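Local coordinates for methanol--corrinoid protein (Methanosarcina barkeri, PDB 2I2X), which carries a methyl group on its corrinoid cofactor in methanogenesis, receiving it from methanol through MtaB and passing it on to coenzyme M through MtaA, at residues T125-A131 against P175-T181; Y189-N195 against F218-L224; I203-C209 against L224-G228. Residues are numbered along the deposited sequence.

Contact 1 of 3, residues T125-A131 against P175-T181; sequences TVVCHVA and PIMLTGT
Strands 125-130 and 177-181 run parallel, their axes 4.8 Å apart at closest approach with 17° between their directions, in the register Val-126/Met-177 to Val-130/Thr-181. Bonds alternate along the ladder: Val-127 N to Met-177 O (3.1 Å), Thr-179 N to Val-127 O (2.8 Å), His-129 N to Thr-179 O (3.2 Å), a weak Thr-181 N to His-129 O (3.2 Å) and Ala-131 N to Thr-181 O (3.1 Å). Val-126, Cys-128, Val-130, Met-177, Thr-179 and Thr-181 share one face, where Val-126 (t) brings CG1 to 3.7 Å from Met-177 CG. On the other, Val-127 (t) sets CG1 3.8 Å from Leu-178 CD1 (Leu-178 chi1 t, chi2 p). His-129, in the p rotamer, folds back so that ND1 donates to Thr-179 O at 2.8 Å, beside Gly-180, where an ideal CB would lie 3.1 Å from His-129 CE1. These are inner strands of the Rossmann-like B12-binding domain. Thr-181 (m) hydrogen-bonds the corrinoid cofactor through OG1, so the backbone ladder, flanked by apolar packing, ends in a cofactor-binding hydroxyl.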
# COMPACT_ATOMS: atom_id res chain seq x y z
N THR B 125 42.14 10.20 -4.77
CA THR B 125 41.19 10.46 -5.86
C THR B 125 39.94 9.58 -5.73
O THR B 125 40.05 8.38 -5.44
CB THR B 125 41.86 10.32 -7.27
OG1 THR B 125 42.69 11.46 -7.51
CG2 THR B 125 40.84 10.25 -8.39
N VAL B 126 38.76 10.19 -5.90
CA VAL B 126 37.50 9.44 -6.05
C VAL B 126 36.91 9.68 -7.44
O VAL B 126 36.90 10.81 -7.94
CB VAL B 126 36.45 9.81 -4.97
CG1 VAL B 126 35.27 8.87 -5.04
CG2 VAL B 126 37.05 9.76 -3.58
N VAL B 127 36.47 8.59 -8.07
CA VAL B 127 35.70 8.65 -9.31
C VAL B 127 34.23 8.48 -8.92
O VAL B 127 33.90 7.61 -8.09
CB VAL B 127 36.12 7.54 -10.32
CG1 VAL B 127 35.24 7.54 -11.56
CG2 VAL B 127 37.56 7.71 -10.72
N CYS B 128 33.37 9.31 -9.50
CA CYS B 128 31.93 9.27 -9.27
C CYS B 128 31.14 9.14 -10.56
O CYS B 128 31.43 9.82 -11.55
CB CYS B 128 31.48 10.52 -8.54
SG CYS B 128 32.30 10.72 -6.97
N HIS B 129 30.15 8.26 -10.55
CA HIS B 129 29.29 8.09 -11.71
C HIS B 129 27.86 7.76 -11.32
O HIS B 129 27.60 7.34 -10.19
CB HIS B 129 29.85 7.02 -12.67
CG HIS B 129 29.51 5.61 -12.27
ND1 HIS B 129 29.96 5.04 -11.10
CD2 HIS B 129 28.79 4.66 -12.91
CE1 HIS B 129 29.52 3.80 -11.03
NE2 HIS B 129 28.80 3.55 -12.11
N VAL B 130 26.95 7.98 -12.26
CA VAL B 130 25.58 7.51 -12.18
C VAL B 130 25.50 6.29 -13.11
O VAL B 130 26.12 6.28 -14.18
CB VAL B 130 24.59 8.61 -12.62
CG1 VAL B 130 23.17 8.12 -12.56
CG2 VAL B 130 24.72 9.81 -11.73
N ALA B 131 24.75 5.28 -12.68
CA ALA B 131 24.55 4.04 -13.45
C ALA B 131 24.13 4.29 -14.89
O ALA B 131 23.47 5.28 -15.19
CB ALA B 131 23.51 3.17 -12.75
N PRO B 175 42.08 5.85 -8.63
CA PRO B 175 41.39 6.41 -7.49
C PRO B 175 41.43 5.45 -6.32
O PRO B 175 41.68 4.25 -6.49
CB PRO B 175 39.96 6.58 -8.01
CG PRO B 175 39.80 5.46 -8.98
CD PRO B 175 41.14 5.27 -9.62
N ILE B 176 41.18 5.97 -5.13
CA ILE B 176 41.12 5.15 -3.93
C ILE B 176 39.72 4.54 -3.74
O ILE B 176 39.55 3.52 -3.06
CB ILE B 176 41.53 5.96 -2.69
CG1 ILE B 176 40.84 7.34 -2.71
CG2 ILE B 176 43.06 6.10 -2.64
CD1 ILE B 176 40.43 7.84 -1.34
N MET B 177 38.74 5.17 -4.39
CA MET B 177 37.34 4.85 -4.17
C MET B 177 36.47 5.16 -5.39
O MET B 177 36.60 6.22 -6.01
CB MET B 177 36.84 5.63 -2.97
CG MET B 177 35.36 5.86 -2.93
SD MET B 177 34.84 5.76 -1.24
CE MET B 177 34.80 3.98 -1.05
N LEU B 178 35.58 4.23 -5.70
CA LEU B 178 34.61 4.42 -6.77
C LEU B 178 33.22 4.58 -6.17
O LEU B 178 32.78 3.72 -5.41
CB LEU B 178 34.64 3.20 -7.69
CG LEU B 178 33.70 3.19 -8.88
CD1 LEU B 178 34.12 4.28 -9.86
CD2 LEU B 178 33.72 1.81 -9.54
N THR B 179 32.53 5.68 -6.51
CA THR B 179 31.10 5.84 -6.13
C THR B 179 30.15 5.59 -7.30
O THR B 179 30.47 5.91 -8.45
CB THR B 179 30.74 7.23 -5.47
OG1 THR B 179 30.71 8.26 -6.45
CG2 THR B 179 31.70 7.62 -4.38
N GLY B 180 29.00 5.01 -6.98
CA GLY B 180 27.92 4.80 -7.94
C GLY B 180 26.55 5.16 -7.38
O GLY B 180 26.27 4.94 -6.20
N THR B 181 25.70 5.72 -8.23
CA THR B 181 24.38 6.16 -7.83
C THR B 181 23.36 5.62 -8.81
O THR B 181 23.41 5.94 -10.00
CB THR B 181 24.32 7.69 -7.80
OG1 THR B 181 25.13 8.16 -6.72
CG2 THR B 181 22.89 8.20 -7.57

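Contact 2 of 3, residues Y189-N195 against F218-L224; sequences YAFKEVN and FVSQFAL
The opening of helix 190-199 faces the end of helix 216-220 and the loop that follows it, in which Phe-222 alone is extended. The segments draw together toward their C-terminal ends, from 9.4 Å between the CA atoms of Tyr-189 and Phe-218 to 6.3 Å between those of Asn-195 and Leu-224. Aromatic contacts dominate. Phe-218 (chi1 t) presents its edge to the face of Tyr-189 (chi1 m) in an edge-to-face pair, centroids 5.3 Å apart and planes at 61°, with Tyr-189 CE2 3.6 Å from Phe-218 CE1; the same ring edge reaches Phe-191 (m), CE2 of Phe-218 lying 4.2 Å from Phe-191 CD2. Phe-222 (m) lays one ring face against the helix backbone at Phe-191 C and Lys-192 N. Apolar packing completes its seat: Phe-191 CB is 3.9 Å from Phe-222 CE1, and Lys-192 CG 3.3 Å from Phe-222 CE2. The side chain of Asn-195 (chi1 t) also packs here, beside Ala-223 and Leu-224; Asn-195 CG lies 3.6 Å from Phe-222 CB. Helices 190-199 and 216-220 thus pack side by side on strand 207-210, where Phe-191 meets Phe-207 edge-to-face and Val-219 touches Cys-209.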
# COMPACT_ATOMS: atom_id res chain seq x y z
N TYR B 189 21.02 -2.40 -11.64
CA TYR B 189 21.79 -3.54 -12.12
C TYR B 189 23.07 -3.19 -12.89
O TYR B 189 23.87 -4.08 -13.19
CB TYR B 189 20.89 -4.52 -12.89
CG TYR B 189 20.29 -5.56 -11.99
CD1 TYR B 189 18.91 -5.80 -11.97
CD2 TYR B 189 21.10 -6.30 -11.11
CE1 TYR B 189 18.36 -6.77 -11.11
CE2 TYR B 189 20.57 -7.27 -10.25
CZ TYR B 189 19.21 -7.50 -10.25
OH TYR B 189 18.71 -8.46 -9.39
N ALA B 190 23.28 -1.91 -13.18
CA ALA B 190 24.51 -1.46 -13.83
C ALA B 190 25.68 -1.52 -12.86
O ALA B 190 26.82 -1.33 -13.25
CB ALA B 190 24.34 -0.05 -14.38
N PHE B 191 25.38 -1.78 -11.58
CA PHE B 191 26.43 -2.00 -10.59
C PHE B 191 27.06 -3.38 -10.81
O PHE B 191 28.27 -3.56 -10.61
CB PHE B 191 25.89 -1.90 -9.15
CG PHE B 191 25.45 -0.50 -8.74
CD1 PHE B 191 25.78 0.63 -9.49
CD2 PHE B 191 24.72 -0.33 -7.55
CE1 PHE B 191 25.37 1.90 -9.07
CE2 PHE B 191 24.32 0.94 -7.14
CZ PHE B 191 24.64 2.06 -7.90
N LYS B 192 26.22 -4.35 -11.20
CA LYS B 192 26.66 -5.67 -11.67
C LYS B 192 27.77 -5.49 -12.67
O LYS B 192 28.93 -5.75 -12.36
CB LYS B 192 25.50 -6.42 -12.37
CG LYS B 192 24.90 -7.62 -11.63
CD LYS B 192 25.67 -8.91 -11.92
CE LYS B 192 25.42 -9.94 -10.83
NZ LYS B 192 26.58 -10.87 -10.68
N GLU B 193 27.41 -5.01 -13.86
CA GLU B 193 28.37 -4.77 -14.94
C GLU B 193 29.67 -4.15 -14.44
O GLU B 193 30.73 -4.71 -14.68
CB GLU B 193 27.77 -3.89 -16.03
CG GLU B 193 27.37 -4.66 -17.27
CD GLU B 193 26.98 -3.74 -18.42
OE1 GLU B 193 25.83 -3.22 -18.40
OE2 GLU B 193 27.82 -3.55 -19.33
N VAL B 194 29.56 -3.04 -13.72
CA VAL B 194 30.72 -2.33 -13.17
C VAL B 194 31.59 -3.23 -12.28
O VAL B 194 32.78 -3.36 -12.52
CB VAL B 194 30.32 -1.02 -12.44
CG1 VAL B 194 31.50 -0.44 -11.67
CG2 VAL B 194 29.79 -0.00 -13.44
N ASN B 195 30.97 -3.85 -11.27
CA ASN B 195 31.69 -4.72 -10.34
C ASN B 195 32.45 -5.87 -11.01
O ASN B 195 33.65 -6.03 -10.80
CB ASN B 195 30.73 -5.27 -9.27
CG ASN B 195 31.37 -6.34 -8.42
OD1 ASN B 195 31.35 -7.52 -8.77
ND2 ASN B 195 31.94 -5.94 -7.30
N PHE B 218 21.26 -5.58 -1.49
CA PHE B 218 21.56 -5.47 -2.91
C PHE B 218 23.05 -5.26 -3.20
O PHE B 218 23.61 -5.94 -4.07
CB PHE B 218 20.71 -4.38 -3.59
CG PHE B 218 20.89 -4.33 -5.08
CD1 PHE B 218 20.21 -5.22 -5.90
CD2 PHE B 218 21.76 -3.41 -5.66
CE1 PHE B 218 20.38 -5.19 -7.27
CE2 PHE B 218 21.93 -3.37 -7.03
CZ PHE B 218 21.24 -4.27 -7.84
N VAL B 219 23.71 -4.35 -2.48
CA VAL B 219 25.12 -4.06 -2.75
C VAL B 219 26.06 -5.18 -2.26
O VAL B 219 27.15 -5.36 -2.80
CB VAL B 219 25.57 -2.69 -2.17
CG1 VAL B 219 24.57 -1.60 -2.54
CG2 VAL B 219 25.74 -2.76 -0.67
N SER B 220 25.60 -5.92 -1.25
CA SER B 220 26.35 -7.03 -0.67
C SER B 220 26.53 -8.21 -1.62
O SER B 220 27.51 -8.95 -1.52
CB SER B 220 25.71 -7.50 0.63
OG SER B 220 25.87 -6.54 1.66
N GLN B 221 25.60 -8.39 -2.56
CA GLN B 221 25.73 -9.47 -3.56
C GLN B 221 26.90 -9.28 -4.55
O GLN B 221 27.28 -10.22 -5.25
CB GLN B 221 24.40 -9.73 -4.28
CG GLN B 221 24.07 -8.76 -5.41
CD GLN B 221 22.73 -9.06 -6.06
OE1 GLN B 221 22.33 -10.22 -6.19
NE2 GLN B 221 22.02 -8.00 -6.49
N PHE B 222 27.47 -8.07 -4.60
CA PHE B 222 28.68 -7.79 -5.39
C PHE B 222 29.90 -7.72 -4.47
O PHE B 222 29.81 -7.18 -3.37
CB PHE B 222 28.55 -6.49 -6.19
CG PHE B 222 27.22 -6.32 -6.86
CD1 PHE B 222 26.36 -5.30 -6.48
CD2 PHE B 222 26.81 -7.21 -7.86
CE1 PHE B 222 25.12 -5.15 -7.09
CE2 PHE B 222 25.58 -7.08 -8.46
CZ PHE B 222 24.73 -6.04 -8.09
N ALA B 223 31.02 -8.26 -4.94
CA ALA B 223 32.21 -8.43 -4.11
C ALA B 223 32.84 -7.10 -3.68
O ALA B 223 33.31 -6.98 -2.54
CB ALA B 223 33.23 -9.32 -4.82
N LEU B 224 32.84 -6.12 -4.58
CA LEU B 224 33.50 -4.83 -4.35
C LEU B 224 32.59 -3.83 -3.65
O LEU B 224 33.05 -2.74 -3.26
CB LEU B 224 34.02 -4.24 -5.66
CG LEU B 224 35.10 -5.01 -6.43
CD1 LEU B 224 35.18 -4.53 -7.87
CD2 LEU B 224 36.44 -4.90 -5.75

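Contact 3 of 3, residues I203-C209 against L224-G228; sequences IKIPFAC and LGVYG
Leu-224 is the chief knob: in the m,t rotamer it sends CD2 into a hollow lined by the backbone of loop 203-206, 3.8 Å from Ile-203 O, 3.8 Å from Lys-204 CA and 3.5 Å from Ile-205 O. Its CB lies 4.1 Å from Phe-207 CB. Strands 207-209 and 225-227 pair in parallel, their axes 4.4 Å apart and at 39°, through Phe-207 N to Leu-224 O (2.9 Å), Val-226 N to Phe-207 O (2.9 Å), Cys-209 N to Val-226 O (2.6 Å) and Gly-228 N to Cys-209 O (3.3 Å). Helix 216-220 links these strands as a beta-alpha-beta unit at one edge of the Rossmann-like sheet. Val-226 (t) fits between Pro-206 and Ala-208, its CG2 4.0 Å from Pro-206 CB and its CB 4.3 Å from Ala-208 CB; Ile-237 of helix 233-242 packs on this face. The other face holds Cys-209, Gly-225, Tyr-227 (t) and Phe-207 (t), whose ring leads away from strand 225-227. Ala-208 O hydrogen-bonds the corrinoid cofactor, whose pocket also includes Gly-228.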
# COMPACT_ATOMS: atom_id res chain seq x y z
N ILE B 203 40.83 -5.35 -10.56
CA ILE B 203 40.90 -4.17 -9.69
C ILE B 203 40.13 -4.44 -8.39
O ILE B 203 39.10 -5.13 -8.41
CB ILE B 203 40.46 -2.87 -10.42
CG1 ILE B 203 41.08 -2.84 -11.83
CG2 ILE B 203 40.90 -1.65 -9.60
CD1 ILE B 203 40.57 -1.73 -12.76
N LYS B 204 40.66 -3.93 -7.28
CA LYS B 204 40.14 -4.27 -5.95
C LYS B 204 39.98 -3.04 -5.03
O LYS B 204 40.21 -3.10 -3.82
CB LYS B 204 41.00 -5.38 -5.30
CG LYS B 204 40.22 -6.33 -4.37
CD LYS B 204 40.38 -5.97 -2.88
CE LYS B 204 39.03 -5.86 -2.14
NZ LYS B 204 38.34 -7.16 -1.85
N ILE B 205 39.56 -1.91 -5.62
CA ILE B 205 39.19 -0.74 -4.82
C ILE B 205 37.73 -0.85 -4.37
O ILE B 205 36.92 -1.51 -5.04
CB ILE B 205 39.48 0.61 -5.56
CG1 ILE B 205 38.51 0.83 -6.73
CG2 ILE B 205 40.98 0.70 -5.98
CD1 ILE B 205 38.50 2.25 -7.27
N PRO B 206 37.38 -0.24 -3.22
CA PRO B 206 35.98 -0.31 -2.79
C PRO B 206 35.07 0.46 -3.74
O PRO B 206 35.45 1.50 -4.28
CB PRO B 206 35.99 0.34 -1.40
CG PRO B 206 37.42 0.44 -1.02
CD PRO B 206 38.20 0.54 -2.27
N PHE B 207 33.87 -0.08 -3.94
CA PHE B 207 32.86 0.53 -4.79
C PHE B 207 31.69 0.95 -3.93
O PHE B 207 30.82 0.13 -3.64
CB PHE B 207 32.44 -0.49 -5.84
CG PHE B 207 31.40 0.01 -6.82
CD1 PHE B 207 31.22 1.37 -7.06
CD2 PHE B 207 30.64 -0.91 -7.54
CE1 PHE B 207 30.26 1.81 -7.98
CE2 PHE B 207 29.68 -0.48 -8.47
CZ PHE B 207 29.50 0.88 -8.69
N ALA B 208 31.66 2.20 -3.49
CA ALA B 208 30.59 2.66 -2.60
C ALA B 208 29.30 3.05 -3.36
O ALA B 208 29.25 4.06 -4.05
CB ALA B 208 31.07 3.81 -1.73
N CYS B 209 28.27 2.22 -3.21
CA CYS B 209 27.02 2.36 -3.93
C CYS B 209 25.91 3.00 -3.11
O CYS B 209 25.74 2.69 -1.93
CB CYS B 209 26.55 0.99 -4.38
SG CYS B 209 27.68 0.17 -5.49
N LEU B 224 32.84 -6.12 -4.58
CA LEU B 224 33.50 -4.83 -4.35
C LEU B 224 32.59 -3.83 -3.65
O LEU B 224 33.05 -2.74 -3.26
CB LEU B 224 34.02 -4.24 -5.66
CG LEU B 224 35.10 -5.01 -6.43
CD1 LEU B 224 35.18 -4.53 -7.87
CD2 LEU B 224 36.44 -4.90 -5.75
N GLY B 225 31.32 -4.21 -3.49
CA GLY B 225 30.26 -3.31 -3.04
C GLY B 225 30.26 -2.87 -1.59
O GLY B 225 30.36 -3.69 -0.67
N VAL B 226 30.14 -1.56 -1.39
CA VAL B 226 29.87 -0.96 -0.09
C VAL B 226 28.57 -0.15 -0.19
O VAL B 226 28.32 0.51 -1.20
CB VAL B 226 31.01 -0.01 0.34
CG1 VAL B 226 30.98 0.18 1.85
CG2 VAL B 226 32.36 -0.56 -0.08
N TYR B 227 27.75 -0.21 0.86
CA TYR B 227 26.55 0.62 0.95
C TYR B 227 26.85 1.93 1.66
O TYR B 227 27.74 2.00 2.49
CB TYR B 227 25.40 -0.12 1.66
CG TYR B 227 24.03 0.56 1.60
CD1 TYR B 227 23.61 1.23 0.44
CD2 TYR B 227 23.14 0.50 2.68
CE1 TYR B 227 22.36 1.85 0.38
CE2 TYR B 227 21.89 1.12 2.61
CZ TYR B 227 21.51 1.79 1.46
OH TYR B 227 20.29 2.40 1.36
N GLY B 228 26.10 2.96 1.30
CA GLY B 228 26.03 4.19 2.05
C GLY B 228 24.71 4.81 1.66
O GLY B 228 24.50 5.12 0.49

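Overall arrangement
Contacts 1 and 3 are buried strand pairings of one parallel sheet, joined where strand 177-181 meets strand 207-210: Leu-178 N lies 3.1 Å from Pro-206 O, and Leu-178 O 2.7 Å from Ala-208 N. Contact 1 is central in strand order, whereas contact 3 brings in the outermost strand, 225-227. Contact 2, partly exposed, belongs to the helical layer on one face of that sheet, and its clear interactions are aromatic and apolar instead of backbone ladders. It touches both others: Phe-191 CZ is 3.7 Å from Gly-180 C, and Phe-191 CE2 3.5 Å from Cys-209 CB. Leu-224 is common to contacts 2 and 3. Only contacts 1 and 3 include residues of the cofactor pocket.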